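Local atomic coordinates of diguanylate cyclase (Marinobacter aquaeolei VT8, PDB entry 3IGN), a protein that probably catalyses the joining of two GTP molecules into cyclic di-GMP through its GGDEF domain, the part present in this chain. Residues E64-I77 with I106-V119. Residues are numbered along the deposited sequence; the frame is centred on the assembly and turned at random.
Sequences EVIRHTADVTRNNI and ICERIREAIEKSTV. With C2E (9,9'-[(2R,3R,3aS,5S,7aR,9R,10R,10aS,12S,14aR)-3,5,10,12-tetrahydroxy-5,12-dioxidooctahydro-2H,7H-difuro[3,2-d:3',2'-j][1,3,7,9,2,8]tetraoxadiphosphacyclododecine-2,9-diyl]bis(2-amino-1,9-dihydro-6H-purin-6-one)), chain C.
At the c-di-GMP pocket of the GGDEF domain, whose Arg78 and Asp81 match the RxxD signature and are consistent with a product-inhibition I-site, Arg109 meets Asn76 while a guanine lies over its guanidinium. NH2 of Arg109 donates to the main-chain O of Asn76 at 2.6 Å; the C=O...donor angle of 167° and an acceptor lying close to the guanidinium plane indicate a nearly head-on bond. A weak second bond runs from Arg109 NE to Asn76 OD1, the amide and guanidinium planes being 22° apart. That amide is held in turn by a hydrogen bond from its own ND2 to Val72 O, 2.8 Å long. The guanine lies over one guanidinium face, with C2E N3 3.2 Å from Arg109 CZ, while NH2 also bonds O6 of another bound c-di-GMP. A leucine in place of Arg109 would probably leave the Asn76 carbonyl without this donor and the guanine without the flat cation beneath it. Behind the site, helices 59-74 and 100-115 pack on the same face of the central sheet, as side-chain contacts with strands 40-47 and 90-96 attest; the axes of their segments approach to 9.9 Å at 139°, a skewed antiparallel pair. Between them, Val72 CG1, anti to the backbone N, reaches Ala113 CB at 3.7 Å and also touches Ile114 CG1. Ile110 CD1 touches both Thr73 and Ile77 CG2, whereas Ile114 CD1 meets Thr69 CG2 at 3.6 Å. Past the end of helix 100-115, His68 NE2 donates to Ser117 OG at 2.7 Å, the oxygen lying in the ring plane; Ser117 OG donates onward to Ala113 O, and Val72 CG2 sits over one face of the imidazole, near its rim. Val119, paired through its backbone with Ile126, brings CG2 to within 3.9 Å of His68 CB.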
# COMPACT_ATOMS: atom_id res chain seq x y z
N GLU A 64 -12.45 -0.47 -11.04
CA GLU A 64 -11.88 0.76 -11.56
C GLU A 64 -11.21 1.54 -10.45
O GLU A 64 -10.18 2.18 -10.65
CB GLU A 64 -12.96 1.62 -12.23
CG GLU A 64 -13.14 1.29 -13.69
CD GLU A 64 -11.84 1.41 -14.46
OE1 GLU A 64 -11.38 2.55 -14.67
OE2 GLU A 64 -11.28 0.36 -14.84
N VAL A 65 -11.79 1.47 -9.25
CA VAL A 65 -11.22 2.17 -8.10
C VAL A 65 -9.90 1.51 -7.74
O VAL A 65 -8.93 2.19 -7.41
CB VAL A 65 -12.19 2.12 -6.90
CG1 VAL A 65 -11.52 2.73 -5.67
CG2 VAL A 65 -13.46 2.88 -7.22
N ILE A 66 -9.85 0.18 -7.81
CA ILE A 66 -8.63 -0.56 -7.51
C ILE A 66 -7.56 -0.24 -8.55
O ILE A 66 -6.42 0.04 -8.20
CB ILE A 66 -8.88 -2.08 -7.50
CG1 ILE A 66 -9.64 -2.48 -6.24
CG2 ILE A 66 -7.56 -2.83 -7.58
CD1 ILE A 66 -10.12 -3.91 -6.23
N ARG A 67 -7.94 -0.28 -9.82
CA ARG A 67 -6.99 0.01 -10.89
C ARG A 67 -6.45 1.43 -10.80
O ARG A 67 -5.26 1.66 -11.03
CB ARG A 67 -7.63 -0.21 -12.26
CG ARG A 67 -7.51 -1.64 -12.77
CD ARG A 67 -7.98 -1.75 -14.21
NE ARG A 67 -9.42 -1.58 -14.33
CZ ARG A 67 -10.26 -2.52 -14.75
NH1 ARG A 67 -9.79 -3.71 -15.10
NH2 ARG A 67 -11.56 -2.28 -14.81
N HIS A 68 -7.31 2.38 -10.47
CA HIS A 68 -6.88 3.76 -10.35
C HIS A 68 -5.90 3.90 -9.19
O HIS A 68 -4.91 4.63 -9.29
CB HIS A 68 -8.07 4.69 -10.13
CG HIS A 68 -7.69 6.14 -10.06
ND1 HIS A 68 -7.14 6.81 -11.13
CD2 HIS A 68 -7.75 7.03 -9.04
CE1 HIS A 68 -6.88 8.06 -10.77
NE2 HIS A 68 -7.24 8.22 -9.51
N THR A 69 -6.20 3.22 -8.09
CA THR A 69 -5.34 3.27 -6.91
C THR A 69 -3.95 2.75 -7.27
O THR A 69 -2.93 3.34 -6.89
CB THR A 69 -5.92 2.42 -5.77
OG1 THR A 69 -7.23 2.90 -5.43
CG2 THR A 69 -5.03 2.51 -4.53
N ALA A 70 -3.91 1.64 -8.00
CA ALA A 70 -2.65 1.06 -8.42
C ALA A 70 -1.92 2.01 -9.36
O ALA A 70 -0.70 2.16 -9.29
CB ALA A 70 -2.89 -0.28 -9.12
N ASP A 71 -2.67 2.66 -10.25
CA ASP A 71 -2.07 3.60 -11.18
C ASP A 71 -1.48 4.79 -10.45
O ASP A 71 -0.38 5.24 -10.77
CB ASP A 71 -3.09 4.06 -12.22
CG ASP A 71 -3.49 2.96 -13.18
OD1 ASP A 71 -2.69 2.02 -13.36
OD2 ASP A 71 -4.59 3.03 -13.76
N VAL A 72 -2.21 5.31 -9.47
CA VAL A 72 -1.73 6.44 -8.69
C VAL A 72 -0.44 6.04 -7.99
O VAL A 72 0.53 6.80 -7.95
CB VAL A 72 -2.76 6.88 -7.64
CG1 VAL A 72 -2.14 7.90 -6.69
CG2 VAL A 72 -3.98 7.50 -8.33
N THR A 73 -0.43 4.82 -7.45
CA THR A 73 0.73 4.30 -6.74
C THR A 73 1.92 4.14 -7.69
O THR A 73 3.00 4.67 -7.44
CB THR A 73 0.41 2.94 -6.11
OG1 THR A 73 -0.71 3.07 -5.23
CG2 THR A 73 1.62 2.41 -5.32
N ARG A 74 1.69 3.42 -8.77
CA ARG A 74 2.73 3.17 -9.77
C ARG A 74 3.35 4.46 -10.29
O ARG A 74 4.56 4.54 -10.47
CB ARG A 74 2.16 2.35 -10.93
CG ARG A 74 3.13 2.14 -12.09
CD ARG A 74 2.50 1.38 -13.24
NE ARG A 74 2.12 0.02 -12.86
CZ ARG A 74 0.87 -0.41 -12.72
NH1 ARG A 74 -0.14 0.42 -12.93
NH2 ARG A 74 0.64 -1.66 -12.37
N ASN A 75 2.52 5.47 -10.52
CA ASN A 75 3.00 6.74 -11.05
C ASN A 75 3.49 7.72 -9.99
O ASN A 75 3.92 8.82 -10.32
CB ASN A 75 1.92 7.39 -11.90
CG ASN A 75 1.52 6.53 -13.08
OD1 ASN A 75 2.37 6.13 -13.87
ND2 ASN A 75 0.23 6.26 -13.22
N ASN A 76 3.45 7.32 -8.73
CA ASN A 76 3.88 8.19 -7.64
C ASN A 76 5.07 7.67 -6.83
O ASN A 76 5.54 8.37 -5.93
CB ASN A 76 2.71 8.47 -6.70
CG ASN A 76 1.94 9.72 -7.07
OD1 ASN A 76 2.33 10.83 -6.71
ND2 ASN A 76 0.85 9.54 -7.81
N ILE A 77 5.54 6.47 -7.12
CA ILE A 77 6.67 5.92 -6.37
C ILE A 77 7.90 5.74 -7.25
O ILE A 77 7.81 5.70 -8.47
CB ILE A 77 6.31 4.55 -5.73
CG1 ILE A 77 6.12 3.50 -6.82
CG2 ILE A 77 5.05 4.68 -4.89
CD1 ILE A 77 5.82 2.10 -6.28
N ILE A 106 5.97 10.31 0.82
CA ILE A 106 5.45 9.61 -0.35
C ILE A 106 4.03 9.14 -0.07
O ILE A 106 3.16 9.22 -0.94
CB ILE A 106 6.37 8.40 -0.74
CG1 ILE A 106 5.56 7.28 -1.40
CG2 ILE A 106 7.10 7.87 0.47
CD1 ILE A 106 5.15 7.56 -2.83
N CYS A 107 3.77 8.67 1.15
CA CYS A 107 2.43 8.22 1.49
C CYS A 107 1.41 9.36 1.39
O CYS A 107 0.34 9.20 0.82
CB CYS A 107 2.42 7.60 2.89
SG CYS A 107 3.16 5.92 2.92
N GLU A 108 1.77 10.53 1.93
CA GLU A 108 0.88 11.68 1.88
C GLU A 108 0.62 12.10 0.43
O GLU A 108 -0.51 12.43 0.07
CB GLU A 108 1.49 12.85 2.65
CG GLU A 108 0.74 14.17 2.52
CD GLU A 108 -0.67 14.12 3.09
OE1 GLU A 108 -1.03 13.10 3.72
OE2 GLU A 108 -1.41 15.12 2.93
N ARG A 109 1.67 12.06 -0.39
CA ARG A 109 1.53 12.44 -1.79
C ARG A 109 0.53 11.50 -2.46
O ARG A 109 -0.30 11.93 -3.25
CB ARG A 109 2.89 12.36 -2.51
CG ARG A 109 2.90 13.05 -3.86
CD ARG A 109 4.31 13.20 -4.42
NE ARG A 109 4.93 11.91 -4.72
CZ ARG A 109 6.00 11.44 -4.10
NH1 ARG A 109 6.58 12.14 -3.14
NH2 ARG A 109 6.49 10.25 -4.44
N ILE A 110 0.60 10.21 -2.12
CA ILE A 110 -0.34 9.25 -2.69
C ILE A 110 -1.74 9.49 -2.11
O ILE A 110 -2.74 9.51 -2.84
CB ILE A 110 0.08 7.78 -2.41
CG1 ILE A 110 1.24 7.38 -3.32
CG2 ILE A 110 -1.10 6.86 -2.64
CD1 ILE A 110 1.73 5.95 -3.10
N ARG A 111 -1.82 9.69 -0.79
CA ARG A 111 -3.12 9.93 -0.15
C ARG A 111 -3.82 11.11 -0.81
O ARG A 111 -5.00 11.02 -1.15
CB ARG A 111 -2.95 10.26 1.34
CG ARG A 111 -4.27 10.29 2.12
CD ARG A 111 -4.13 11.07 3.42
NE ARG A 111 -3.76 12.46 3.16
CZ ARG A 111 -4.57 13.35 2.60
NH1 ARG A 111 -5.80 13.01 2.25
NH2 ARG A 111 -4.14 14.58 2.35
N GLU A 112 -3.09 12.21 -0.98
CA GLU A 112 -3.66 13.41 -1.58
C GLU A 112 -4.07 13.18 -3.03
O GLU A 112 -5.12 13.66 -3.46
CB GLU A 112 -2.66 14.56 -1.48
CG GLU A 112 -3.31 15.93 -1.59
CD GLU A 112 -2.31 17.06 -1.35
OE1 GLU A 112 -1.40 16.88 -0.52
OE2 GLU A 112 -2.46 18.13 -1.99
N ALA A 113 -3.24 12.46 -3.78
CA ALA A 113 -3.54 12.20 -5.18
C ALA A 113 -4.83 11.39 -5.29
O ALA A 113 -5.62 11.58 -6.22
CB ALA A 113 -2.39 11.45 -5.83
N ILE A 114 -5.05 10.50 -4.34
CA ILE A 114 -6.25 9.68 -4.34
C ILE A 114 -7.45 10.52 -3.90
O ILE A 114 -8.53 10.42 -4.48
CB ILE A 114 -6.09 8.46 -3.40
CG1 ILE A 114 -4.99 7.55 -3.94
CG2 ILE A 114 -7.43 7.74 -3.24
CD1 ILE A 114 -5.32 6.07 -3.96
N GLU A 115 -7.24 11.35 -2.88
CA GLU A 115 -8.30 12.20 -2.36
C GLU A 115 -8.81 13.17 -3.43
O GLU A 115 -10.01 13.44 -3.51
CB GLU A 115 -7.78 12.99 -1.15
CG GLU A 115 -8.84 13.77 -0.38
CD GLU A 115 -8.24 14.55 0.78
OE1 GLU A 115 -7.20 15.21 0.58
OE2 GLU A 115 -8.80 14.51 1.90
N LYS A 116 -7.91 13.67 -4.27
CA LYS A 116 -8.27 14.60 -5.34
C LYS A 116 -8.77 13.91 -6.60
O LYS A 116 -9.15 14.56 -7.57
CB LYS A 116 -7.08 15.48 -5.68
N SER A 117 -8.78 12.58 -6.57
CA SER A 117 -9.21 11.80 -7.72
C SER A 117 -10.70 11.69 -7.92
O SER A 117 -11.50 11.89 -7.00
CB SER A 117 -8.65 10.37 -7.64
OG SER A 117 -7.25 10.34 -7.84
N THR A 118 -11.07 11.37 -9.14
CA THR A 118 -12.46 11.16 -9.48
C THR A 118 -12.46 10.01 -10.44
O THR A 118 -11.96 10.11 -11.55
CB THR A 118 -13.11 12.35 -10.17
OG1 THR A 118 -13.23 13.43 -9.25
CG2 THR A 118 -14.48 11.95 -10.68
N VAL A 119 -13.00 8.90 -9.99
CA VAL A 119 -13.04 7.74 -10.85
C VAL A 119 -14.26 7.77 -11.73
O VAL A 119 -15.37 7.49 -11.28
CB VAL A 119 -13.04 6.44 -10.07
CG1 VAL A 119 -13.50 5.32 -10.98
CG2 VAL A 119 -11.67 6.17 -9.55
P1 C2E C . 11.92 7.33 -10.60
O2P C2E C . 12.72 7.51 -9.22
O1P C2E C . 11.64 5.91 -10.86
O5' C2E C . 10.53 8.11 -10.59
C5' C2E C . 9.75 8.27 -9.47
C4' C2E C . 8.45 9.02 -9.80
O4' C2E C . 7.78 9.13 -8.55
C3' C2E C . 8.75 10.44 -10.32
O3' C2E C . 8.27 10.81 -11.61
C2' C2E C . 8.27 11.38 -9.21
O2' C2E C . 7.36 12.38 -9.67
C1' C2E C . 7.74 10.50 -8.09
N9 C2E C . 8.74 10.74 -7.04
C8 C2E C . 9.80 9.93 -6.70
N7 C2E C . 10.50 10.44 -5.76
C5 C2E C . 9.96 11.62 -5.41
C6 C2E C . 10.30 12.60 -4.46
O6 C2E C . 11.27 12.47 -3.75
N1 C2E C . 9.51 13.72 -4.36
C2 C2E C . 8.41 13.88 -5.18
N2 C2E C . 7.64 15.01 -5.05
N3 C2E C . 8.08 12.96 -6.08
C4 C2E C . 8.82 11.83 -6.22
P11 C2E C . 9.34 11.77 -12.33
O21 C2E C . 9.67 13.08 -11.47
O11 C2E C . 8.85 12.18 -13.67
O5A C2E C . 10.63 10.87 -12.46
C5A C2E C . 11.83 11.36 -12.89
C4A C2E C . 12.86 10.26 -12.94
O4A C2E C . 14.10 10.92 -13.19
C3A C2E C . 12.97 9.44 -11.64
O3A C2E C . 12.76 8.03 -11.79
C2A C2E C . 14.32 9.78 -11.08
O2A C2E C . 15.11 8.60 -10.93
C1A C2E C . 14.96 10.79 -12.03
N91 C2E C . 14.94 11.99 -11.16
C81 C2E C . 14.13 13.10 -11.27
N71 C2E C . 14.37 13.95 -10.32
C51 C2E C . 15.34 13.47 -9.53
C61 C2E C . 16.01 13.94 -8.37
O61 C2E C . 15.70 15.02 -7.89
N11 C2E C . 16.98 13.17 -7.81
C21 C2E C . 17.32 11.95 -8.36
N21 C2E C . 18.30 11.20 -7.78
N31 C2E C . 16.70 11.49 -9.44
C41 C2E C . 15.73 12.21 -10.05